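Long-range contact in putative 2,5-diketo-D-gluconic acid reductase B (Sinorhizobium meliloti, PDB 3UP8), which is an aldo/keto reductase that probably reduces carbonyl substrates such as methylglyoxal with NADPH: residues H227-Q241 / E259-M273. Numbering follows the deposited sequence.
Sequences HGKTAAQVALRWLVQ and ENFAIFDFALTREEM
Arg237 sends CG anti to its backbone N (chi1 180°), which sets CG over a face of the Phe266 ring, while the bend at chi2 (71°) turns the guanidinium toward Ile263 O. The Phe266 ring is clamped: Lys229 CG sits 3.7 Å from the ring centroid over one face, Arg237 CG 4.1 Å over the opposite one. Beyond the ring, Lys229 NZ donates to Ala262 O (2.8 Å) and forms a salt bridge with Asp265 OD2 from above the carboxylate plane. Arg237 NH1 meets a lone pair of Ile263 O at 3.1 Å, nearly straight at 171°, while NE donates to Gln241 OE1. That oxygen also accepts from Leu268 N (2.9 Å), and Gln241 NE2 returns a bond to Leu268 O (2.8 Å), so one amide grips both polar backbone atoms of Leu268. Replacing Arg237 by an alanine would probably take away the CG packing on one Phe266 face and leave Ile263 O and Gln241 OE1 without these donors. Beside the clamp, His227 NE2 donates in its ring plane to Glu272 OE1 (2.8 Å), on the syn side. These contacts pack the 262-269 connection and the start of helix 270-277 against helix 231-240 and the turn before it, outside the aldo/keto reductase TIM barrel.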
loop_
_atom_site.group_PDB
_atom_site.type_symbol
_atom_site.label_atom_id
_atom_site.label_comp_id
_atom_site.label_asym_id
_atom_site.label_seq_id
_atom_site.Cartn_x
_atom_site.Cartn_y
_atom_site.Cartn_z
ATOM N N HIS A 227 -4.341 -24.652 8.452
ATOM C CA HIS A 227 -5.418 -24.103 7.608
ATOM C C HIS A 227 -5.337 -24.550 6.152
ATOM O O HIS A 227 -6.161 -24.143 5.324
ATOM C CB HIS A 227 -5.404 -22.567 7.653
ATOM C CG HIS A 227 -5.690 -21.995 9.001
ATOM N ND1 HIS A 227 -6.962 -21.928 9.525
ATOM C CD2 HIS A 227 -4.873 -21.444 9.927
ATOM C CE1 HIS A 227 -6.917 -21.369 10.720
ATOM N NE2 HIS A 227 -5.660 -21.070 10.991
ATOM N N GLY A 228 -4.346 -25.371 5.832
ATOM C CA GLY A 228 -4.087 -25.754 4.446
ATOM C C GLY A 228 -3.509 -24.604 3.639
ATOM O O GLY A 228 -3.634 -24.574 2.414
ATOM N N LYS A 229 -2.844 -23.677 4.327
ATOM C CA LYS A 229 -2.314 -22.455 3.716
ATOM C C LYS A 229 -0.784 -22.361 3.858
ATOM O O LYS A 229 -0.197 -23.008 4.720
ATOM C CB LYS A 229 -3.001 -21.224 4.332
ATOM C CG LYS A 229 -4.525 -21.101 4.063
ATOM C CD LYS A 229 -4.834 -20.989 2.567
ATOM C CE LYS A 229 -6.312 -20.709 2.276
ATOM N NZ LYS A 229 -6.498 -20.378 0.824
ATOM N N THR A 230 -0.139 -21.576 2.997
ATOM C CA THR A 230 1.312 -21.370 3.089
ATOM C C THR A 230 1.636 -20.353 4.172
ATOM O O THR A 230 0.758 -19.606 4.616
ATOM C CB THR A 230 1.928 -20.881 1.753
ATOM O OG1 THR A 230 1.305 -19.649 1.347
ATOM C CG2 THR A 230 1.781 -21.927 0.652
ATOM N N ALA A 231 2.894 -20.333 4.609
ATOM C CA ALA A 231 3.384 -19.301 5.527
ATOM C C ALA A 231 3.098 -17.877 4.991
ATOM O O ALA A 231 2.774 -16.975 5.755
ATOM C CB ALA A 231 4.890 -19.489 5.779
ATOM N N ALA A 232 3.221 -17.715 3.676
ATOM C CA ALA A 232 2.992 -16.442 3.003
ATOM C C ALA A 232 1.549 -15.977 3.166
ATOM O O ALA A 232 1.302 -14.809 3.494
ATOM C CB ALA A 232 3.349 -16.559 1.544
ATOM N N GLN A 233 0.607 -16.894 2.952
ATOM C CA GLN A 233 -0.818 -16.594 3.110
ATOM C C GLN A 233 -1.147 -16.286 4.554
ATOM O O GLN A 233 -1.999 -15.446 4.835
ATOM C CB GLN A 233 -1.693 -17.751 2.606
ATOM C CG GLN A 233 -1.656 -17.942 1.095
ATOM C CD GLN A 233 -2.250 -19.281 0.652
ATOM O OE1 GLN A 233 -1.997 -20.320 1.269
ATOM N NE2 GLN A 233 -3.034 -19.258 -0.426
ATOM N N VAL A 234 -0.467 -16.954 5.482
ATOM C CA VAL A 234 -0.638 -16.652 6.901
ATOM C C VAL A 234 -0.237 -15.203 7.233
ATOM O O VAL A 234 -0.932 -14.511 7.981
ATOM C CB VAL A 234 0.137 -17.652 7.787
ATOM C CG1 VAL A 234 0.105 -17.231 9.246
ATOM C CG2 VAL A 234 -0.463 -19.052 7.627
ATOM N N ALA A 235 0.880 -14.748 6.675
ATOM C CA ALA A 235 1.349 -13.384 6.946
ATOM C C ALA A 235 0.399 -12.354 6.328
ATOM O O ALA A 235 0.039 -11.376 6.976
ATOM C CB ALA A 235 2.770 -13.192 6.440
ATOM N N LEU A 236 0.005 -12.586 5.080
ATOM C CA LEU A 236 -0.991 -11.754 4.391
ATOM C C LEU A 236 -2.317 -11.715 5.135
ATOM O O LEU A 236 -2.923 -10.659 5.285
ATOM C CB LEU A 236 -1.231 -12.263 2.973
ATOM C CG LEU A 236 -0.109 -12.098 1.947
ATOM C CD1 LEU A 236 -0.392 -12.954 0.714
ATOM C CD2 LEU A 236 0.110 -10.642 1.552
ATOM N N ARG A 237 -2.770 -12.872 5.604
ATOM C CA ARG A 237 -4.003 -12.931 6.369
ATOM C C ARG A 237 -3.882 -12.175 7.686
ATOM O O ARG A 237 -4.807 -11.479 8.076
ATOM C CB ARG A 237 -4.454 -14.385 6.594
ATOM C CG ARG A 237 -5.740 -14.537 7.402
ATOM C CD ARG A 237 -6.975 -14.077 6.605
ATOM N NE ARG A 237 -8.038 -13.580 7.478
ATOM C CZ ARG A 237 -9.232 -13.163 7.052
ATOM N NH1 ARG A 237 -9.538 -13.200 5.756
ATOM N NH2 ARG A 237 -10.133 -12.725 7.929
ATOM N N TRP A 238 -2.736 -12.291 8.359
ATOM C CA TRP A 238 -2.536 -11.624 9.643
ATOM C C TRP A 238 -2.664 -10.103 9.483
ATOM O O TRP A 238 -3.186 -9.407 10.368
ATOM C CB TRP A 238 -1.162 -11.976 10.221
ATOM C CG TRP A 238 -0.797 -11.178 11.442
ATOM C CD1 TRP A 238 -1.305 -11.337 12.705
ATOM C CD2 TRP A 238 0.171 -10.116 11.531
ATOM N NE1 TRP A 238 -0.733 -10.423 13.568
ATOM C CE2 TRP A 238 0.183 -9.672 12.874
ATOM C CE3 TRP A 238 1.027 -9.498 10.605
ATOM C CZ2 TRP A 238 1.028 -8.636 13.322
ATOM C CZ3 TRP A 238 1.870 -8.454 11.053
ATOM C CH2 TRP A 238 1.857 -8.042 12.398
ATOM N N LEU A 239 -2.172 -9.598 8.352
ATOM C CA LEU A 239 -2.320 -8.175 8.022
ATOM C C LEU A 239 -3.774 -7.802 7.732
ATOM O O LEU A 239 -4.346 -6.914 8.359
ATOM C CB LEU A 239 -1.417 -7.828 6.827
ATOM C CG LEU A 239 0.086 -7.973 7.125
ATOM C CD1 LEU A 239 0.899 -7.985 5.839
ATOM C CD2 LEU A 239 0.554 -6.851 8.035
ATOM N N VAL A 240 -4.376 -8.533 6.799
ATOM C CA VAL A 240 -5.670 -8.187 6.239
ATOM C C VAL A 240 -6.792 -8.396 7.263
ATOM O O VAL A 240 -7.846 -7.756 7.189
ATOM C CB VAL A 240 -5.854 -8.943 4.897
ATOM C CG1 VAL A 240 -6.810 -10.142 5.013
ATOM C CG2 VAL A 240 -6.232 -7.989 3.799
ATOM N N GLN A 241 -6.534 -9.261 8.247
ATOM C CA GLN A 241 -7.469 -9.506 9.348
ATOM C C GLN A 241 -7.446 -8.391 10.399
ATOM O O GLN A 241 -8.369 -8.270 11.201
ATOM C CB GLN A 241 -7.169 -10.868 10.008
ATOM C CG GLN A 241 -8.234 -11.358 10.997
ATOM C CD GLN A 241 -8.103 -12.849 11.290
ATOM O OE1 GLN A 241 -7.954 -13.672 10.377
ATOM N NE2 GLN A 241 -8.168 -13.201 12.558
ATOM N N GLU A 259 -2.053 -17.799 -5.187
ATOM C CA GLU A 259 -1.852 -18.109 -3.775
ATOM C C GLU A 259 -2.123 -16.881 -2.888
ATOM O O GLU A 259 -2.873 -16.960 -1.910
ATOM C CB GLU A 259 -0.424 -18.641 -3.573
ATOM C CG GLU A 259 -0.049 -19.018 -2.139
ATOM C CD GLU A 259 1.459 -19.185 -1.952
ATOM O OE1 GLU A 259 2.112 -19.775 -2.845
ATOM O OE2 GLU A 259 1.991 -18.726 -0.914
ATOM N N ASN A 260 -1.520 -15.750 -3.252
ATOM C CA ASN A 260 -1.686 -14.494 -2.512
ATOM C C ASN A 260 -3.138 -13.996 -2.481
ATOM O O ASN A 260 -3.587 -13.417 -1.489
ATOM C CB ASN A 260 -0.761 -13.412 -3.081
ATOM C CG ASN A 260 0.700 -13.622 -2.700
ATOM O OD1 ASN A 260 1.120 -14.730 -2.361
ATOM N ND2 ASN A 260 1.480 -12.548 -2.752
ATOM N N PHE A 261 -3.862 -14.252 -3.565
ATOM C CA PHE A 261 -5.257 -13.837 -3.711
ATOM C C PHE A 261 -6.205 -14.636 -2.814
ATOM O O PHE A 261 -7.239 -14.121 -2.372
ATOM C CB PHE A 261 -5.669 -13.982 -5.173
ATOM C CG PHE A 261 -6.961 -13.306 -5.519
ATOM C CD1 PHE A 261 -7.027 -11.923 -5.645
ATOM C CD2 PHE A 261 -8.111 -14.059 -5.747
ATOM C CE1 PHE A 261 -8.228 -11.290 -5.983
ATOM C CE2 PHE A 261 -9.309 -13.442 -6.083
ATOM C CZ PHE A 261 -9.366 -12.049 -6.204
ATOM N N ALA A 262 -5.838 -15.889 -2.543
ATOM C CA ALA A 262 -6.670 -16.805 -1.757
ATOM C C ALA A 262 -6.463 -16.652 -0.246
ATOM O O ALA A 262 -6.093 -17.612 0.442
ATOM C CB ALA A 262 -6.408 -18.239 -2.192
ATOM N N ILE A 263 -6.706 -15.451 0.273
ATOM C CA ILE A 263 -6.497 -15.178 1.698
ATOM C C ILE A 263 -7.778 -14.762 2.394
ATOM O O ILE A 263 -7.761 -14.371 3.562
ATOM C CB ILE A 263 -5.394 -14.103 1.937
ATOM C CG1 ILE A 263 -5.780 -12.759 1.289
ATOM C CG2 ILE A 263 -4.039 -14.615 1.435
ATOM C CD1 ILE A 263 -4.822 -11.574 1.597
ATOM N N PHE A 264 -8.895 -14.835 1.682
ATOM C CA PHE A 264 -10.181 -14.518 2.296
ATOM C C PHE A 264 -10.994 -15.792 2.533
ATOM O O PHE A 264 -12.137 -15.734 2.989
ATOM C CB PHE A 264 -10.935 -13.453 1.481
ATOM C CG PHE A 264 -10.150 -12.179 1.296
ATOM C CD1 PHE A 264 -10.065 -11.245 2.324
ATOM C CD2 PHE A 264 -9.459 -11.936 0.110
ATOM C CE1 PHE A 264 -9.315 -10.076 2.176
ATOM C CE2 PHE A 264 -8.705 -10.766 -0.051
ATOM C CZ PHE A 264 -8.634 -9.835 0.987
ATOM N N ASP A 265 -10.360 -16.930 2.230
ATOM C CA ASP A 265 -10.869 -18.288 2.485
ATOM C C ASP A 265 -10.985 -18.623 3.961
ATOM O O ASP A 265 -11.881 -19.358 4.373
ATOM C CB ASP A 265 -9.885 -19.317 1.921
ATOM C CG ASP A 265 -9.994 -19.498 0.434
ATOM O OD1 ASP A 265 -10.593 -18.636 -0.252
ATOM O OD2 ASP A 265 -9.452 -20.514 -0.055
ATOM N N PHE A 266 -10.039 -18.129 4.747
ATOM C CA PHE A 266 -9.870 -18.593 6.116
ATOM C C PHE A 266 -9.696 -17.429 7.058
ATOM O O PHE A 266 -9.620 -16.278 6.622
ATOM C CB PHE A 266 -8.672 -19.551 6.208
ATOM C CG PHE A 266 -7.316 -18.883 6.027
ATOM C CD1 PHE A 266 -6.399 -18.849 7.080
ATOM C CD2 PHE A 266 -6.951 -18.314 4.807
ATOM C CE1 PHE A 266 -5.145 -18.246 6.923
ATOM C CE2 PHE A 266 -5.703 -17.709 4.639
ATOM C CZ PHE A 266 -4.798 -17.682 5.695
ATOM N N ALA A 267 -9.662 -17.733 8.351
ATOM C CA ALA A 267 -9.375 -16.745 9.377
ATOM C C ALA A 267 -8.398 -17.336 10.389
ATOM O O ALA A 267 -8.370 -18.552 10.595
ATOM C CB ALA A 267 -10.653 -16.299 10.057
ATOM N N LEU A 268 -7.574 -16.481 10.990
ATOM C CA LEU A 268 -6.686 -16.906 12.067
ATOM C C LEU A 268 -7.405 -16.762 13.394
ATOM O O LEU A 268 -8.157 -15.808 13.603
ATOM C CB LEU A 268 -5.386 -16.088 12.089
ATOM C CG LEU A 268 -4.478 -16.076 10.855
ATOM C CD1 LEU A 268 -3.276 -15.166 11.080
ATOM C CD2 LEU A 268 -4.027 -17.469 10.479
ATOM N N THR A 269 -7.174 -17.721 14.286
ATOM C CA THR A 269 -7.723 -17.674 15.640
ATOM C C THR A 269 -7.096 -16.512 16.399
ATOM O O THR A 269 -6.039 -16.010 15.998
ATOM C CB THR A 269 -7.456 -19.002 16.413
ATOM O OG1 THR A 269 -6.107 -19.017 16.889
ATOM C CG2 THR A 269 -7.690 -20.217 15.517
ATOM N N ARG A 270 -7.735 -16.093 17.490
ATOM C CA ARG A 270 -7.191 -15.044 18.355
ATOM C C ARG A 270 -5.765 -15.351 18.794
ATOM O O ARG A 270 -4.908 -14.459 18.828
ATOM C CB ARG A 270 -8.050 -14.860 19.605
ATOM C CG ARG A 270 -8.995 -13.671 19.540
ATOM C CD ARG A 270 -9.424 -13.222 20.940
ATOM N NE ARG A 270 -10.789 -12.685 20.931
ATOM C CZ ARG A 270 -11.885 -13.396 21.208
ATOM N NH1 ARG A 270 -11.797 -14.684 21.535
ATOM N NH2 ARG A 270 -13.079 -12.814 21.167
ATOM N N GLU A 271 -5.535 -16.618 19.138
ATOM C CA GLU A 271 -4.252 -17.083 19.654
ATOM C C GLU A 271 -3.211 -17.053 18.543
ATOM O O GLU A 271 -2.058 -16.691 18.776
ATOM C CB GLU A 271 -4.387 -18.504 20.219
ATOM C CG GLU A 271 -5.524 -18.675 21.229
ATOM C CD GLU A 271 -6.279 -19.997 21.061
ATOM O OE1 GLU A 271 -6.430 -20.470 19.905
ATOM O OE2 GLU A 271 -6.730 -20.558 22.086
ATOM N N GLU A 272 -3.626 -17.426 17.335
ATOM C CA GLU A 272 -2.750 -17.348 16.172
ATOM C C GLU A 272 -2.331 -15.906 15.860
ATOM O O GLU A 272 -1.181 -15.670 15.491
ATOM C CB GLU A 272 -3.370 -18.055 14.963
ATOM C CG GLU A 272 -3.431 -19.579 15.153
ATOM C CD GLU A 272 -4.189 -20.333 14.063
ATOM O OE1 GLU A 272 -5.029 -19.729 13.339
ATOM O OE2 GLU A 272 -3.935 -21.556 13.936
HETATM N N MSE A 273 -3.249 -14.957 16.049
HETATM C CA MSE A 273 -2.977 -13.526 15.850
HETATM C C MSE A 273 -1.962 -12.983 16.864
HETATM O O MSE A 273 -1.018 -12.281 16.491
HETATM C CB MSE A 273 -4.274 -12.703 15.918
HETATM C CG MSE A 273 -5.267 -12.962 14.776
HETATM SE SE MSE A 273 -4.697 -12.310 13.007
HETATM C CE MSE A 273 -4.734 -10.421 13.502
#